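Side-chain contacts in transcriptional regulator, LacI family (Corynebacterium glutamicum, PDB 3H5T), which activates transcription of ino1 in response to inositol and regulates other genes probably needed for inositol-derived cell wall components, by binding a palindromic promoter motif: residues A13-A16 / A17-I21; A202-D205 / G206-R210; A235-D238 / P239-P243; H307-A311 / R312-T316. One frame throughout, in Å; residues are numbered along the deposited sequence.

The four contacts follow one another along the chain, and each joins neighbouring residues. Contact 1 ends helix 11-19 in the DNA-binding head. It lies far from the others: its centre is about 44 Å from that of contact 4 and 68 Å from that of contact 3. Contact 2 includes edge strand 206-207, and contact 3 leads into its antiparallel partner 244-247; their centres are about 18 Å apart. Contact 4 leads from helix 307-311 into the start of strand 316-318 of the seven-stranded sheet. The DNA-binding part with contact 1 thus stands well apart from the periplasmic-binding-protein-like part that holds contacts 2 to 4, as in LacI-family regulators.

Contact 1: residues A13-A16 / A17-I21; sequences ASIA and AKLGI
I15 turns CG1 away from its own carbonyl carbon (chi1 -70°), and this puts CG2 on the side facing L19. L19 uses the same kind of first torsion. One helical turn apart, the two side chains lie side by side and point the same way, with I15 CG2 at 4.0 Å from L19 CD1. L19 CD1 also rests 3.5 Å from I15 O. In I21, CG1 is placed between the backbone N and the carbonyl carbon (chi1 52°). That rotation folds the branch back over A16, and I21 CG1 comes to 4.2 Å from A16 CB.

The backbone under these side chains is the end of helix 11-19. A17 N bonds to A13 O at 2.8 Å and K18 N to S14 O at 2.8 Å. L19 N follows with a bond to I15 O at 3.2 Å. The pattern then changes. A16 O accepts the N-H of I21 at 2.9 Å. L19 N makes a weak bond to the same oxygen. G20 has positive phi (65°), and G20 N bonds weakly to A17 O. This is a Schellman motif. It closes the first helix of the helix-turn-helix and starts the turn toward helix 23-31.

The apolar groups do not pack on each other alone. V26 of helix 23-31 touches I15, A16 and I21. Helix 38-50 supplies A48 to I15, T47 to L19 and I44 to I21. At the other end of the segment, S14 OG is hydrogen-bonded to G10 O.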
loop_
_atom_site.group_PDB
_atom_site.type_symbol
_atom_site.label_atom_id
_atom_site.label_comp_id
_atom_site.label_asym_id
_atom_site.label_seq_id
_atom_site.Cartn_x
_atom_site.Cartn_y
_atom_site.Cartn_z
ATOM N N ALA A 13 31.349 3.182 20.933
ATOM C CA ALA A 13 31.897 2.292 21.950
ATOM C C ALA A 13 32.680 1.137 21.303
ATOM O O ALA A 13 33.706 0.706 21.825
ATOM C CB ALA A 13 30.772 1.754 22.817
ATOM N N SER A 14 32.191 0.637 20.168
ATOM C CA SER A 14 32.862 -0.441 19.435
ATOM C C SER A 14 34.230 0.048 18.954
ATOM O O SER A 14 35.236 -0.645 19.092
ATOM C CB SER A 14 32.045 -0.848 18.213
ATOM O OG SER A 14 30.705 -1.093 18.562
ATOM N N ILE A 15 34.252 1.237 18.363
ATOM C CA ILE A 15 35.489 1.830 17.878
ATOM C C ILE A 15 36.480 1.989 19.039
ATOM O O ILE A 15 37.661 1.680 18.901
ATOM C CB ILE A 15 35.207 3.197 17.228
ATOM C CG1 ILE A 15 34.442 2.979 15.916
ATOM C CG2 ILE A 15 36.495 3.959 17.016
ATOM C CD1 ILE A 15 33.997 4.263 15.219
ATOM N N ALA A 16 35.998 2.460 20.183
ATOM C CA ALA A 16 36.868 2.624 21.343
ATOM C C ALA A 16 37.400 1.270 21.794
ATOM O O ALA A 16 38.591 1.130 22.081
ATOM C CB ALA A 16 36.113 3.288 22.491
ATOM N N ALA A 17 36.515 0.278 21.853
ATOM C CA ALA A 17 36.887 -1.067 22.277
ATOM C C ALA A 17 37.933 -1.687 21.365
ATOM O O ALA A 17 38.895 -2.290 21.836
ATOM C CB ALA A 17 35.657 -1.967 22.336
ATOM N N LYS A 18 37.748 -1.553 20.061
ATOM C CA LYS A 18 38.708 -2.122 19.128
ATOM C C LYS A 18 40.091 -1.470 19.283
ATOM O O LYS A 18 41.115 -2.099 18.998
ATOM C CB LYS A 18 38.205 -1.969 17.684
ATOM C CG LYS A 18 39.133 -2.578 16.636
ATOM C CD LYS A 18 38.752 -2.155 15.213
ATOM C CE LYS A 18 39.806 -2.615 14.184
ATOM N NZ LYS A 18 39.523 -2.162 12.775
ATOM N N LEU A 19 40.123 -0.222 19.751
ATOM C CA LEU A 19 41.387 0.496 19.913
ATOM C C LEU A 19 41.865 0.622 21.363
ATOM O O LEU A 19 42.905 1.225 21.638
ATOM C CB LEU A 19 41.262 1.887 19.295
ATOM C CG LEU A 19 40.985 1.925 17.795
ATOM C CD1 LEU A 19 40.446 3.284 17.404
ATOM C CD2 LEU A 19 42.263 1.602 17.037
ATOM N N GLY A 20 41.102 0.064 22.291
ATOM C CA GLY A 20 41.489 0.156 23.683
ATOM C C GLY A 20 41.489 1.574 24.238
ATOM O O GLY A 20 42.276 1.888 25.133
ATOM N N ILE A 21 40.623 2.437 23.706
ATOM C CA ILE A 21 40.521 3.804 24.205
ATOM C C ILE A 21 39.096 4.036 24.721
ATOM O O ILE A 21 38.292 3.104 24.769
ATOM C CB ILE A 21 40.882 4.864 23.115
ATOM C CG1 ILE A 21 40.073 4.627 21.837
ATOM C CG2 ILE A 21 42.380 4.819 22.814
ATOM C CD1 ILE A 21 40.370 5.647 20.740
#

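Contact 2: residues A202-D205 / G206-R210; sequences ANND and GEVTR
D205 OD1 accepts the backbone N-H of W248, and next to it the side chain of N204 reaches across to E207. The bond to W248 is made outside the turn, and it ties the loop to the chain just past strand 244-247. Strand 206-207 is an outermost strand of the five-stranded sheet within this chain. It pairs antiparallel with 244-247 through backbone bonds of G206 with E246, and V208 continues with I244.

N204 CG stands anti to the backbone N (chi1 175°), and the CB of N204 points toward residues 206-210. The amide end arrives beside the backbone carbonyl of E207, with N204 CG at 4.0 Å from E207 O. The N204 side chain also touches E246 of strand 244-247. One methyl of V208, CG2, is turned to the N204 side as well, but only loosely. V208 also touches I244, E246 and L199.

G206 joins the two halves. It has no side chain, and its phi is positive (87°). The chain bends broadly here, bringing E207 O near the N204 side chain. Further on, T209 is the N-cap of helix 210-214, where its OG1 is hydrogen-bonded to R212 N.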
loop_
_atom_site.group_PDB
_atom_site.type_symbol
_atom_site.label_atom_id
_atom_site.label_comp_id
_atom_site.label_asym_id
_atom_site.label_seq_id
_atom_site.Cartn_x
_atom_site.Cartn_y
_atom_site.Cartn_z
ATOM N N ALA A 202 -16.877 7.944 -10.852
ATOM C CA ALA A 202 -18.217 8.326 -10.433
ATOM C C ALA A 202 -18.470 7.789 -9.034
ATOM O O ALA A 202 -18.474 6.575 -8.818
ATOM C CB ALA A 202 -19.266 7.782 -11.412
ATOM N N ASN A 203 -18.672 8.704 -8.093
ATOM C CA ASN A 203 -18.926 8.351 -6.703
ATOM C C ASN A 203 -20.012 7.298 -6.550
ATOM O O ASN A 203 -21.003 7.302 -7.278
ATOM C CB ASN A 203 -19.318 9.601 -5.913
ATOM C CG ASN A 203 -19.800 9.279 -4.506
ATOM O OD1 ASN A 203 -20.851 8.664 -4.318
ATOM N ND2 ASN A 203 -19.026 9.691 -3.509
ATOM N N ASN A 204 -19.810 6.389 -5.603
ATOM C CA ASN A 204 -20.772 5.334 -5.323
ATOM C C ASN A 204 -20.534 4.687 -3.971
ATOM O O ASN A 204 -19.448 4.180 -3.693
ATOM C CB ASN A 204 -20.740 4.260 -6.405
ATOM C CG ASN A 204 -21.654 3.079 -6.085
ATOM O OD1 ASN A 204 -21.233 2.100 -5.457
ATOM N ND2 ASN A 204 -22.909 3.170 -6.508
ATOM N N ASP A 205 -21.562 4.726 -3.126
ATOM C CA ASP A 205 -21.505 4.119 -1.803
ATOM C C ASP A 205 -22.606 3.075 -1.789
ATOM O O ASP A 205 -23.648 3.269 -2.422
ATOM C CB ASP A 205 -21.778 5.146 -0.690
ATOM C CG ASP A 205 -20.598 6.063 -0.431
ATOM O OD1 ASP A 205 -19.456 5.599 -0.582
ATOM O OD2 ASP A 205 -20.807 7.238 -0.057
ATOM N N GLY A 206 -22.372 1.972 -1.078
ATOM C CA GLY A 206 -23.370 0.926 -0.999
ATOM C C GLY A 206 -23.323 -0.105 -2.109
ATOM O O GLY A 206 -22.255 -0.432 -2.635
ATOM N N GLU A 207 -24.496 -0.624 -2.466
ATOM C CA GLU A 207 -24.602 -1.641 -3.503
ATOM C C GLU A 207 -23.786 -1.331 -4.751
ATOM O O GLU A 207 -23.786 -0.205 -5.239
ATOM C CB GLU A 207 -26.065 -1.838 -3.907
ATOM C CG GLU A 207 -26.254 -2.729 -5.129
ATOM C CD GLU A 207 -27.697 -2.807 -5.572
ATOM O OE1 GLU A 207 -28.380 -1.758 -5.553
ATOM O OE2 GLU A 207 -28.145 -3.908 -5.957
ATOM N N VAL A 208 -23.084 -2.344 -5.250
ATOM C CA VAL A 208 -22.294 -2.217 -6.468
ATOM C C VAL A 208 -23.004 -3.054 -7.541
ATOM O O VAL A 208 -23.230 -4.249 -7.360
ATOM C CB VAL A 208 -20.850 -2.761 -6.291
ATOM C CG1 VAL A 208 -20.115 -2.721 -7.622
ATOM C CG2 VAL A 208 -20.101 -1.936 -5.257
ATOM N N THR A 209 -23.353 -2.422 -8.652
ATOM C CA THR A 209 -24.038 -3.117 -9.737
ATOM C C THR A 209 -23.042 -3.800 -10.667
ATOM O O THR A 209 -21.884 -3.397 -10.755
ATOM C CB THR A 209 -24.862 -2.144 -10.591
ATOM O OG1 THR A 209 -23.974 -1.343 -11.380
ATOM C CG2 THR A 209 -25.707 -1.236 -9.705
ATOM N N ARG A 210 -23.510 -4.828 -11.368
ATOM C CA ARG A 210 -22.683 -5.569 -12.310
ATOM C C ARG A 210 -22.009 -4.617 -13.291
ATOM O O ARG A 210 -20.845 -4.786 -13.637
ATOM C CB ARG A 210 -23.551 -6.581 -13.068
ATOM C CG ARG A 210 -22.839 -7.341 -14.178
ATOM C CD ARG A 210 -23.663 -8.550 -14.646
ATOM N NE ARG A 210 -23.091 -9.198 -15.829
ATOM C CZ ARG A 210 -23.555 -10.327 -16.366
ATOM N NH1 ARG A 210 -24.600 -10.949 -15.826
ATOM N NH2 ARG A 210 -22.985 -10.831 -17.456
#

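Contact 3: residues A235-D238 / P239-P243; sequences AGID and PGTVP
From an extended D238 the backbone turns at P239 into a short 3-10 segment, 239-241, and T241 N bonds back to D238 O at 2.9 Å. A second bond to the same oxygen comes from the T241 side chain. T241 OG1 gives its proton to D238 O and lies in the carbonyl plane, whereas T241 N stands above that plane, 36° out of it. Two donors of one residue thus grip D238 O from different directions. The hydroxyl gets there because it sits between the backbone N and the carbonyl carbon of T241 (chi1 66°). The methyl CG2 is left on the side of the D238 carboxylate, with T241 CG2 at 3.7 Å from D238 OD2. One residue on, V242 N bonds to P239 O at 3.2 Å and continues the turn.

The segment links helix 221-235 to strand 244-247. Strand 244-247 runs parallel to 192-197 in the five-stranded sheet, as in the alternating alpha/beta architecture of the LacI sugar-binding fold. G236 ends the helix in a Schellman motif, with positive phi.

I237 and V242 form the apolar side of the loop; V242 is buried. I237 CG2 meets V242 CG2 at 3.5 Å, and the two side chains cross at about a right angle. The same I237 CG2 also lies beside the hydroxyl, 3.6 Å from T241 OG1. Beyond the loop, I237 rests on F232, on I185 of helix 178-186 and on I192. V242 packs on I194 of strand 192-197.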
loop_
_atom_site.group_PDB
_atom_site.type_symbol
_atom_site.label_atom_id
_atom_site.label_comp_id
_atom_site.label_asym_id
_atom_site.label_seq_id
_atom_site.Cartn_x
_atom_site.Cartn_y
_atom_site.Cartn_z
ATOM N N ALA A 235 -16.835 -23.079 -6.684
ATOM C CA ALA A 235 -17.397 -23.759 -5.524
ATOM C C ALA A 235 -18.869 -24.070 -5.772
ATOM O O ALA A 235 -19.468 -24.893 -5.080
ATOM C CB ALA A 235 -17.243 -22.891 -4.274
ATOM N N GLY A 236 -19.446 -23.405 -6.769
ATOM C CA GLY A 236 -20.842 -23.627 -7.093
ATOM C C GLY A 236 -21.699 -22.391 -6.909
ATOM O O GLY A 236 -22.722 -22.241 -7.571
ATOM N N ILE A 237 -21.283 -21.505 -6.010
ATOM C CA ILE A 237 -22.023 -20.277 -5.744
ATOM C C ILE A 237 -22.318 -19.499 -7.035
ATOM O O ILE A 237 -21.449 -19.346 -7.894
ATOM C CB ILE A 237 -21.234 -19.353 -4.788
ATOM C CG1 ILE A 237 -20.942 -20.083 -3.477
ATOM C CG2 ILE A 237 -22.025 -18.079 -4.516
ATOM C CD1 ILE A 237 -20.043 -19.314 -2.537
ATOM N N ASP A 238 -23.553 -19.020 -7.169
ATOM C CA ASP A 238 -23.946 -18.244 -8.335
ATOM C C ASP A 238 -23.648 -16.780 -8.017
ATOM O O ASP A 238 -24.155 -16.234 -7.033
ATOM C CB ASP A 238 -25.440 -18.442 -8.627
ATOM C CG ASP A 238 -25.985 -17.431 -9.623
ATOM O OD1 ASP A 238 -25.450 -17.332 -10.748
ATOM O OD2 ASP A 238 -26.959 -16.730 -9.279
ATOM N N PRO A 239 -22.814 -16.128 -8.848
ATOM C CA PRO A 239 -22.399 -14.725 -8.713
ATOM C C PRO A 239 -23.497 -13.720 -8.357
ATOM O O PRO A 239 -23.265 -12.792 -7.579
ATOM C CB PRO A 239 -21.763 -14.427 -10.065
ATOM C CG PRO A 239 -21.133 -15.726 -10.411
ATOM C CD PRO A 239 -22.222 -16.723 -10.062
ATOM N N GLY A 240 -24.683 -13.897 -8.932
ATOM C CA GLY A 240 -25.777 -12.982 -8.655
ATOM C C GLY A 240 -26.270 -13.010 -7.218
ATOM O O GLY A 240 -26.968 -12.087 -6.789
ATOM N N THR A 241 -25.912 -14.052 -6.472
ATOM C CA THR A 241 -26.338 -14.185 -5.079
ATOM C C THR A 241 -25.379 -13.536 -4.076
ATOM O O THR A 241 -25.727 -13.352 -2.904
ATOM C CB THR A 241 -26.474 -15.665 -4.674
ATOM O OG1 THR A 241 -25.181 -16.285 -4.700
ATOM C CG2 THR A 241 -27.409 -16.402 -5.626
ATOM N N VAL A 242 -24.176 -13.199 -4.530
ATOM C CA VAL A 242 -23.174 -12.596 -3.659
ATOM C C VAL A 242 -23.196 -11.070 -3.697
ATOM O O VAL A 242 -22.692 -10.452 -4.631
ATOM C CB VAL A 242 -21.752 -13.077 -4.033
ATOM C CG1 VAL A 242 -20.738 -12.510 -3.047
ATOM C CG2 VAL A 242 -21.698 -14.595 -4.041
ATOM N N PRO A 243 -23.769 -10.442 -2.664
ATOM C CA PRO A 243 -23.849 -8.980 -2.593
ATOM C C PRO A 243 -22.468 -8.321 -2.509
ATOM O O PRO A 243 -21.556 -8.845 -1.870
ATOM C CB PRO A 243 -24.687 -8.749 -1.343
ATOM C CG PRO A 243 -24.286 -9.896 -0.469
ATOM C CD PRO A 243 -24.277 -11.059 -1.427
#

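Contact 4: residues H307-A311 / R312-T316; sequences HMALA and RDLTT
A309 and L314 meet through both backbone and side chain. L314 N bonds to A309 O at 2.9 Å and is nearly straight at the hydrogen (171°). L314 CB is also close to it, 3.5 Å from A309 O. The side chain then carries one methyl onto the alanine, with L314 CD2 at 4.1 Å from A309 CB. Its CG is anti to the backbone N (chi1 177°), a rotation that sends the branch back along the helix instead of outward.

The neighbouring bonds are of mixed quality. R312 N bonds to M308 O at 3.2 Å, the last ordinary helical bond here. It also makes a weak bond to A309 O. D313 N reaches L310 O at 3.0 Å, again weakly. The R312 side chain does little across the turn. It bends in the middle, leads away and touches S355 and T356, and its NH1 makes a weak bond to A294 O.

The next shell holds the chain leaving the helix. D277 and A280 of helix 277-289 touch the L314 side chain, and D277 also touches A309. D277 OD1 is hydrogen-bonded to T316 OG1, L314 O accepts a bond from H352 ND1, and D313 O is bonded to S355 OG.

D313 is where the chain leaves the helix. Its phi is positive (56°), which swings the chain off the helix axis and brings L314 N back to A309 O. With the two bonds L314 N to A309 O and D313 N to L310 O, the end of helix 307-311 is a Schellman motif, with D313 as its C-prime residue.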
loop_
_atom_site.group_PDB
_atom_site.type_symbol
_atom_site.label_atom_id
_atom_site.label_comp_id
_atom_site.label_asym_id
_atom_site.label_seq_id
_atom_site.Cartn_x
_atom_site.Cartn_y
_atom_site.Cartn_z
ATOM N N HIS A 307 0.193 -4.006 10.233
ATOM C CA HIS A 307 0.588 -4.320 11.601
ATOM C C HIS A 307 -0.620 -4.604 12.497
ATOM O O HIS A 307 -0.599 -5.533 13.305
ATOM C CB HIS A 307 1.421 -3.161 12.159
ATOM C CG HIS A 307 1.939 -3.393 13.542
ATOM N ND1 HIS A 307 1.148 -3.273 14.666
ATOM C CD2 HIS A 307 3.167 -3.751 13.985
ATOM C CE1 HIS A 307 1.866 -3.549 15.739
ATOM N NE2 HIS A 307 3.096 -3.842 15.352
ATOM N N MET A 308 -1.673 -3.807 12.354
ATOM C CA MET A 308 -2.885 -3.999 13.146
ATOM C C MET A 308 -3.581 -5.305 12.756
ATOM O O MET A 308 -4.123 -6.003 13.612
ATOM C CB MET A 308 -3.855 -2.829 12.938
ATOM C CG MET A 308 -3.961 -1.853 14.101
ATOM S SD MET A 308 -5.027 -0.427 13.716
ATOM C CE MET A 308 -6.686 -1.174 13.867
ATOM N N ALA A 309 -3.580 -5.638 11.469
ATOM C CA ALA A 309 -4.227 -6.871 11.030
ATOM C C ALA A 309 -3.575 -8.063 11.718
ATOM O O ALA A 309 -4.256 -8.922 12.267
ATOM C CB ALA A 309 -4.124 -7.018 9.513
ATOM N N LEU A 310 -2.248 -8.098 11.695
ATOM C CA LEU A 310 -1.497 -9.183 12.308
ATOM C C LEU A 310 -1.623 -9.267 13.835
ATOM O O LEU A 310 -1.552 -10.351 14.400
ATOM C CB LEU A 310 -0.025 -9.083 11.884
ATOM C CG LEU A 310 0.288 -9.735 10.529
ATOM C CD1 LEU A 310 -0.675 -9.254 9.462
ATOM C CD2 LEU A 310 1.722 -9.425 10.135
ATOM N N ALA A 311 -1.816 -8.133 14.498
ATOM C CA ALA A 311 -1.972 -8.112 15.952
ATOM C C ALA A 311 -3.299 -8.757 16.357
ATOM O O ALA A 311 -3.396 -9.401 17.404
ATOM C CB ALA A 311 -1.921 -6.683 16.462
ATOM N N ARG A 312 -4.325 -8.559 15.532
ATOM C CA ARG A 312 -5.647 -9.130 15.781
ATOM C C ARG A 312 -5.629 -10.539 15.217
ATOM O O ARG A 312 -6.560 -11.311 15.409
ATOM C CB ARG A 312 -6.727 -8.315 15.055
ATOM C CG ARG A 312 -7.888 -7.857 15.941
ATOM C CD ARG A 312 -9.187 -8.639 15.720
ATOM N NE ARG A 312 -9.025 -10.077 15.907
ATOM C CZ ARG A 312 -10.032 -10.937 16.031
ATOM N NH1 ARG A 312 -11.286 -10.511 15.997
ATOM N NH2 ARG A 312 -9.781 -12.232 16.172
ATOM N N ASP A 313 -4.546 -10.869 14.525
ATOM C CA ASP A 313 -4.404 -12.168 13.887
ATOM C C ASP A 313 -5.593 -12.373 12.961
ATOM O O ASP A 313 -6.299 -13.377 13.035
ATOM C CB ASP A 313 -4.347 -13.298 14.914
ATOM C CG ASP A 313 -3.941 -14.617 14.287
ATOM O OD1 ASP A 313 -2.925 -14.635 13.562
ATOM O OD2 ASP A 313 -4.628 -15.632 14.509
ATOM N N LEU A 314 -5.808 -11.390 12.098
ATOM C CA LEU A 314 -6.895 -11.407 11.124
ATOM C C LEU A 314 -6.513 -12.328 9.973
ATOM O O LEU A 314 -5.356 -12.351 9.559
ATOM C CB LEU A 314 -7.100 -9.994 10.574
ATOM C CG LEU A 314 -8.146 -9.745 9.486
ATOM C CD1 LEU A 314 -9.502 -9.714 10.155
ATOM C CD2 LEU A 314 -7.874 -8.410 8.758
ATOM N N THR A 315 -7.468 -13.096 9.460
ATOM C CA THR A 315 -7.177 -13.957 8.320
ATOM C C THR A 315 -7.028 -12.953 7.182
ATOM O O THR A 315 -7.924 -12.134 6.966
ATOM C CB THR A 315 -8.340 -14.898 8.017
ATOM O OG1 THR A 315 -8.602 -15.715 9.163
ATOM C CG2 THR A 315 -8.006 -15.781 6.834
ATOM N N THR A 316 -5.913 -12.998 6.461
ATOM C CA THR A 316 -5.696 -12.020 5.405
ATOM C C THR A 316 -4.540 -12.386 4.452
ATOM O O THR A 316 -3.836 -13.370 4.664
ATOM C CB THR A 316 -5.419 -10.628 6.057
ATOM O OG1 THR A 316 -5.335 -9.617 5.046
ATOM C CG2 THR A 316 -4.111 -10.665 6.869
#